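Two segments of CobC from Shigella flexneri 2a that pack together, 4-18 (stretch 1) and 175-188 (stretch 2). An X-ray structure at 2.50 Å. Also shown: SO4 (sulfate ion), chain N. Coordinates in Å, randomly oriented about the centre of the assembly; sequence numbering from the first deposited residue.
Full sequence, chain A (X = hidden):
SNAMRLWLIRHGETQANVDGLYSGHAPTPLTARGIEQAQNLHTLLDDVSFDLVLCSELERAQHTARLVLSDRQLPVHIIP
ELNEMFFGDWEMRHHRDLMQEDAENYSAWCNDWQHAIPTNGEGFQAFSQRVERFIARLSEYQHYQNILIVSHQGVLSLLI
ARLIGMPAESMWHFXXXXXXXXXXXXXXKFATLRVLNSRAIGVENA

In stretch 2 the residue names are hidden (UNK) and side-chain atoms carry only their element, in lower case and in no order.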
# COMPACT_ATOMS: atom_id res chain seq x y z
N MSE A 4 -6.17 15.46 10.82
CA MSE A 4 -4.91 14.84 10.43
C MSE A 4 -4.83 14.64 8.93
O MSE A 4 -5.84 14.66 8.23
CB MSE A 4 -4.72 13.50 11.14
CG MSE A 4 -5.79 12.48 10.80
SE MSE A 4 -5.41 10.71 11.52
CE MSE A 4 -5.25 11.18 13.40
N ARG A 5 -3.61 14.45 8.42
CA ARG A 5 -3.39 14.15 7.01
C ARG A 5 -2.53 12.90 6.89
O ARG A 5 -1.47 12.80 7.51
CB ARG A 5 -2.71 15.30 6.28
CG ARG A 5 -2.22 14.91 4.90
CD ARG A 5 -1.69 16.09 4.14
NE ARG A 5 -2.75 16.90 3.56
CZ ARG A 5 -2.60 17.61 2.44
NH1 ARG A 5 -3.62 18.32 1.97
NH2 ARG A 5 -1.44 17.61 1.80
N LEU A 6 -2.99 11.95 6.08
CA LEU A 6 -2.24 10.74 5.77
C LEU A 6 -1.53 10.94 4.44
O LEU A 6 -2.18 11.16 3.41
CB LEU A 6 -3.16 9.52 5.71
CG LEU A 6 -4.19 9.44 6.83
CD1 LEU A 6 -5.10 8.23 6.63
CD2 LEU A 6 -3.51 9.38 8.19
N TRP A 7 -0.20 10.89 4.46
CA TRP A 7 0.59 10.92 3.24
C TRP A 7 0.84 9.49 2.80
O TRP A 7 1.49 8.72 3.52
CB TRP A 7 1.90 11.67 3.46
CG TRP A 7 1.72 13.06 3.99
CD1 TRP A 7 1.40 13.42 5.27
CD2 TRP A 7 1.85 14.29 3.25
NE1 TRP A 7 1.32 14.79 5.37
CE2 TRP A 7 1.59 15.34 4.15
CE3 TRP A 7 2.15 14.59 1.92
CZ2 TRP A 7 1.63 16.68 3.75
CZ3 TRP A 7 2.19 15.92 1.53
CH2 TRP A 7 1.93 16.95 2.45
N LEU A 8 0.31 9.12 1.64
CA LEU A 8 0.33 7.74 1.17
C LEU A 8 1.44 7.57 0.14
O LEU A 8 1.53 8.33 -0.83
CB LEU A 8 -1.02 7.36 0.56
CG LEU A 8 -2.24 7.76 1.38
CD1 LEU A 8 -3.53 7.36 0.69
CD2 LEU A 8 -2.17 7.16 2.78
N ILE A 9 2.28 6.56 0.35
CA ILE A 9 3.35 6.20 -0.58
C ILE A 9 3.31 4.69 -0.78
O ILE A 9 3.42 3.93 0.18
CB ILE A 9 4.73 6.64 -0.08
CG1 ILE A 9 4.89 8.16 -0.18
CG2 ILE A 9 5.83 5.93 -0.87
CD1 ILE A 9 6.30 8.64 0.12
N ARG A 10 3.16 4.27 -2.03
CA ARG A 10 3.32 2.87 -2.40
C ARG A 10 4.79 2.61 -2.70
O ARG A 10 5.48 3.46 -3.26
CB ARG A 10 2.45 2.54 -3.61
CG ARG A 10 2.68 1.17 -4.23
CD ARG A 10 2.00 1.09 -5.59
NE ARG A 10 2.24 -0.17 -6.28
CZ ARG A 10 1.86 -0.41 -7.53
NH1 ARG A 10 1.22 0.53 -8.21
NH2 ARG A 10 2.11 -1.58 -8.10
N HIS A 11 5.26 1.43 -2.31
CA HIS A 11 6.66 1.06 -2.51
C HIS A 11 7.02 1.10 -4.00
O HIS A 11 6.17 0.94 -4.88
CB HIS A 11 6.94 -0.32 -1.94
CG HIS A 11 6.18 -1.42 -2.62
ND1 HIS A 11 6.59 -1.96 -3.82
CD2 HIS A 11 5.05 -2.07 -2.28
CE1 HIS A 11 5.73 -2.90 -4.19
NE2 HIS A 11 4.79 -2.99 -3.27
N GLY A 12 8.30 1.29 -4.27
CA GLY A 12 8.79 1.40 -5.62
C GLY A 12 8.70 0.10 -6.40
O GLY A 12 8.24 -0.94 -5.90
N GLU A 13 9.15 0.16 -7.65
CA GLU A 13 9.12 -1.00 -8.53
C GLU A 13 9.94 -2.14 -7.94
O GLU A 13 10.97 -1.92 -7.30
CB GLU A 13 9.65 -0.63 -9.91
CG GLU A 13 9.55 -1.74 -10.94
CD GLU A 13 10.41 -1.49 -12.17
OE1 GLU A 13 11.65 -1.41 -12.04
OE2 GLU A 13 9.83 -1.36 -13.27
N THR A 14 9.47 -3.37 -8.16
CA THR A 14 10.14 -4.57 -7.68
C THR A 14 10.33 -5.53 -8.85
O THR A 14 9.75 -5.36 -9.93
CB THR A 14 9.36 -5.24 -6.55
OG1 THR A 14 8.07 -5.65 -7.03
CG2 THR A 14 9.17 -4.29 -5.38
N GLN A 15 11.17 -6.54 -8.62
CA GLN A 15 11.45 -7.51 -9.68
C GLN A 15 10.22 -8.30 -10.06
O GLN A 15 10.05 -8.65 -11.23
CB GLN A 15 12.58 -8.45 -9.24
CG GLN A 15 13.08 -9.36 -10.35
CD GLN A 15 13.65 -8.59 -11.52
OE1 GLN A 15 14.46 -7.69 -11.35
NE2 GLN A 15 13.22 -8.95 -12.73
N ALA A 16 9.35 -8.60 -9.09
CA ALA A 16 8.11 -9.29 -9.41
C ALA A 16 7.24 -8.47 -10.35
O ALA A 16 6.59 -9.01 -11.25
CB ALA A 16 7.34 -9.62 -8.12
N ASN A 17 7.22 -7.14 -10.16
CA ASN A 17 6.51 -6.27 -11.08
C ASN A 17 7.10 -6.37 -12.48
O ASN A 17 6.37 -6.49 -13.47
CB ASN A 17 6.55 -4.82 -10.58
CG ASN A 17 5.85 -4.64 -9.25
OD1 ASN A 17 6.17 -3.73 -8.49
ND2 ASN A 17 4.89 -5.51 -8.97
N VAL A 18 8.43 -6.31 -12.57
CA VAL A 18 9.09 -6.44 -13.86
C VAL A 18 8.71 -7.76 -14.52
O VAL A 18 8.46 -7.83 -15.73
CB VAL A 18 10.62 -6.31 -13.69
CG1 VAL A 18 11.33 -6.66 -14.98
CG2 VAL A 18 10.97 -4.91 -13.24
N UNK A 175 -6.24 3.84 -8.48
CA UNK A 175 -4.96 3.14 -8.62
C UNK A 175 -3.84 4.00 -8.04
O UNK A 175 -3.70 5.17 -8.41
c UNK A 175 -5.20 1.43 -10.50
c UNK A 175 -4.21 0.73 -11.42
n UNK A 175 -3.96 1.93 -14.88
c UNK A 175 -3.64 1.72 -13.61
n UNK A 175 -4.46 1.02 -12.83
n UNK A 175 -2.51 2.20 -13.12
c UNK A 175 -4.69 2.80 -10.08
N UNK A 176 -3.06 3.42 -7.14
CA UNK A 176 -1.96 4.13 -6.48
C UNK A 176 -0.66 3.74 -7.18
O UNK A 176 -0.30 2.56 -7.24
c UNK A 176 -1.90 3.80 -4.98
c UNK A 176 -3.18 4.27 -4.30
c UNK A 176 -0.69 4.45 -4.35
N UNK A 177 0.05 4.74 -7.69
CA UNK A 177 1.19 4.55 -8.58
C UNK A 177 2.51 4.55 -7.82
O UNK A 177 2.64 5.10 -6.72
c UNK A 177 0.10 5.48 -10.65
o UNK A 177 -0.76 4.61 -10.45
c UNK A 177 1.22 5.64 -9.65
o UNK A 177 0.10 6.24 -11.64
N UNK A 178 3.51 3.93 -8.45
CA UNK A 178 4.86 3.90 -7.91
C UNK A 178 5.63 5.14 -8.33
O UNK A 178 5.43 5.68 -9.43
c UNK A 178 5.60 2.64 -8.37
c UNK A 178 5.63 0.10 -8.37
o UNK A 178 5.89 0.03 -9.57
c UNK A 178 5.01 1.35 -7.79
n UNK A 178 5.85 -0.90 -7.53
N UNK A 179 6.50 5.61 -7.45
CA UNK A 179 7.19 6.86 -7.67
C UNK A 179 6.36 8.10 -7.42
O UNK A 179 6.81 9.21 -7.74
N UNK A 180 5.15 7.94 -6.88
CA UNK A 180 4.23 9.03 -6.60
C UNK A 180 3.87 9.03 -5.13
O UNK A 180 4.18 8.11 -4.38
s UNK A 180 3.21 8.81 -9.23
c UNK A 180 2.96 8.90 -7.45
N UNK A 181 3.18 10.09 -4.72
CA UNK A 181 2.67 10.21 -3.36
C UNK A 181 1.26 10.79 -3.40
O UNK A 181 0.91 11.55 -4.30
c UNK A 181 3.38 14.73 -3.36
c UNK A 181 3.59 11.09 -2.49
n UNK A 181 4.45 14.30 -4.11
c UNK A 181 2.90 13.61 -2.65
c UNK A 181 1.80 13.78 -1.80
c UNK A 181 1.74 16.13 -2.42
c UNK A 181 2.81 15.99 -3.26
c UNK A 181 3.72 12.49 -3.00
c UNK A 181 1.23 15.04 -1.70
c UNK A 181 4.65 12.96 -3.89
N UNK A 182 0.46 10.40 -2.41
CA UNK A 182 -0.91 10.86 -2.27
C UNK A 182 -1.14 11.35 -0.85
O UNK A 182 -0.37 11.04 0.06
c UNK A 182 -1.92 9.75 -2.61
o UNK A 182 -1.59 9.14 -3.84
N UNK A 183 -2.21 12.11 -0.66
CA UNK A 183 -2.55 12.62 0.66
C UNK A 183 -4.06 12.70 0.81
O UNK A 183 -4.77 13.11 -0.12
c UNK A 183 -1.92 14.00 0.91
N UNK A 184 -4.54 12.28 1.97
CA UNK A 184 -5.93 12.32 2.33
C UNK A 184 -6.12 12.96 3.71
O UNK A 184 -5.46 12.57 4.64
c UNK A 184 -8.96 10.20 2.23
c UNK A 184 -5.61 9.89 2.86
c UNK A 184 -6.56 10.93 2.29
c UNK A 184 -7.90 10.92 3.00
N UNK A 185 -7.04 13.91 3.83
CA UNK A 185 -7.29 14.60 5.09
C UNK A 185 -8.51 14.01 5.78
O UNK A 185 -9.51 13.69 5.13
o UNK A 185 -5.59 16.93 5.99
c UNK A 185 -7.51 16.10 4.86
c UNK A 185 -6.22 16.89 4.91
o UNK A 185 -5.84 17.48 3.88
N UNK A 186 -8.42 13.85 7.10
CA UNK A 186 -9.52 13.35 7.91
C UNK A 186 -9.77 14.32 9.05
O UNK A 186 -8.84 14.67 9.78
c UNK A 186 -9.24 11.94 8.46
c UNK A 186 -8.69 11.03 7.37
c UNK A 186 -8.24 9.69 7.89
c UNK A 186 -10.51 11.35 9.04
N UNK A 187 -11.02 14.75 9.20
CA UNK A 187 -11.42 15.61 10.31
C UNK A 187 -12.80 15.18 10.75
O UNK A 187 -13.74 15.20 9.95
n UNK A 187 -9.08 17.63 10.31
o UNK A 187 -9.86 17.80 8.22
c UNK A 187 -11.40 17.09 9.90
c UNK A 187 -10.04 17.54 9.40
N UNK A 188 -12.92 14.79 12.02
CA UNK A 188 -14.15 14.22 12.56
C UNK A 188 -14.59 13.02 11.72
O UNK A 188 -15.77 12.83 11.43
n UNK A 188 -12.74 17.29 13.81
c UNK A 188 -15.26 15.26 12.67
o UNK A 188 -14.12 18.07 12.22
c UNK A 188 -13.90 17.32 13.17
c UNK A 188 -14.97 16.36 13.67
S SO4 N . 2.33 -4.93 -6.39
O1 SO4 N . 1.08 -5.53 -5.94
O2 SO4 N . 2.88 -5.72 -7.49
O3 SO4 N . 2.07 -3.57 -6.84
O4 SO4 N . 3.28 -4.90 -5.28
O HOH W 1 -6.62 17.95 9.61
O HOH W 2 2.55 5.96 -4.24

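Position 175 carries three carbons, a nitrogen, then a carbon holding two more nitrogens, and touches nothing on stretch 1. This guanidinium is Arg 175, a charged chain left exposed. Position 176 has three carbons, forked at the first, one arm packing on Arg 10; its backbone O accepts a hydrogen bond from Arg 10 NH1 at 2.7 Å. This is Val 176, short and apolar, with CG1 3.7 Å from Arg 10 CB.

At 177, two carbons end in two oxygens and CB points away from stretch 1. This is Asp 177, whose polar chain stays partly exposed. Position 178 has three carbons, the third bearing one oxygen and one nitrogen; a carbon lies over one face of the Arg 10 guanidinium, and the nitrogen reaches His 11 and Asn 17. It is Gln 178. Its CG is 3.5 Å from Arg 10 NE, and its NE2 donates to Asn 17 OD1 at 3.0 Å and weakly to His 11 O at 3.2 Å, so a long amide chain can reach both the loop at His 11 and the helix at Asn 17.

Position 179 has no side-chain atoms and is Gly 179. Its phi of 76°, within a type II turn from 177 to 180, favours glycine by itself. Position 180 shows one carbon and a sulfur, without side-chain contact to stretch 1; its backbone O joins a water that also accepts from Arg 10 N. Cys 180 is small enough for this buried place.

Position 181 holds fused five- and six-membered rings with a single nitrogen, meeting Trp 7, and its CB lies 4.0 Å from Ile 9 CG1. The broad indole of Trp 181 fills buried space: its CZ3 is 3.5 Å from Trp 7 CZ3, the six-membered rings oblique with planes at 38°.

One carbon and one oxygen at 182, with CB 4.1 Å from Leu 8 CB, make the compact Ser 182. The lone carbon at 183, a CB, sits over one face of the Arg 5 guanidinium, 3.7 Å from Arg 5 NH2, and 4.2 Å from Trp 7 CE3. It is Ala 183, a small group that touches both large side chains.

Four carbons at 184, forked at the first with one arm two carbons long, pack on Leu 6 and Leu 8. The branched, apolar Ile 184 suits them, its CG2 3.8 Å from Leu 6 CB and 3.9 Å from Leu 8 CD1. At 185 two carbons end in two oxygens, one facing the Arg 5 guanidinium: Asp 185, whose negative charge answers the arginine, OD2 forming a salt bridge with Arg 5 NH1 at 3.0 Å. The same four-carbon fork at 186 meets Leu 6. Ile 186 adds apolar contact, its CD1 3.7 Å from Leu 6 CD1. At 187, two carbons end in one oxygen and one nitrogen, which shares a water with Met 4 N; the polar Asn 187 suits this exposed site. Position 188, one carbon longer, is Gln 188, exposed and out of reach.

The contact is an antiparallel strand pair. Reciprocal backbone bonds join Leu 6 with Ile 184 and Leu 8 with Ser 182, whose side chains share one face; Arg 5, Trp 7, Ala 183 and Asp 185 occupy the other. Arg 10, at the end of its strand, and Gln 178, in the loop, extend the contact.

Stretch 2 175-188: RVDQGCWSAIDINQ
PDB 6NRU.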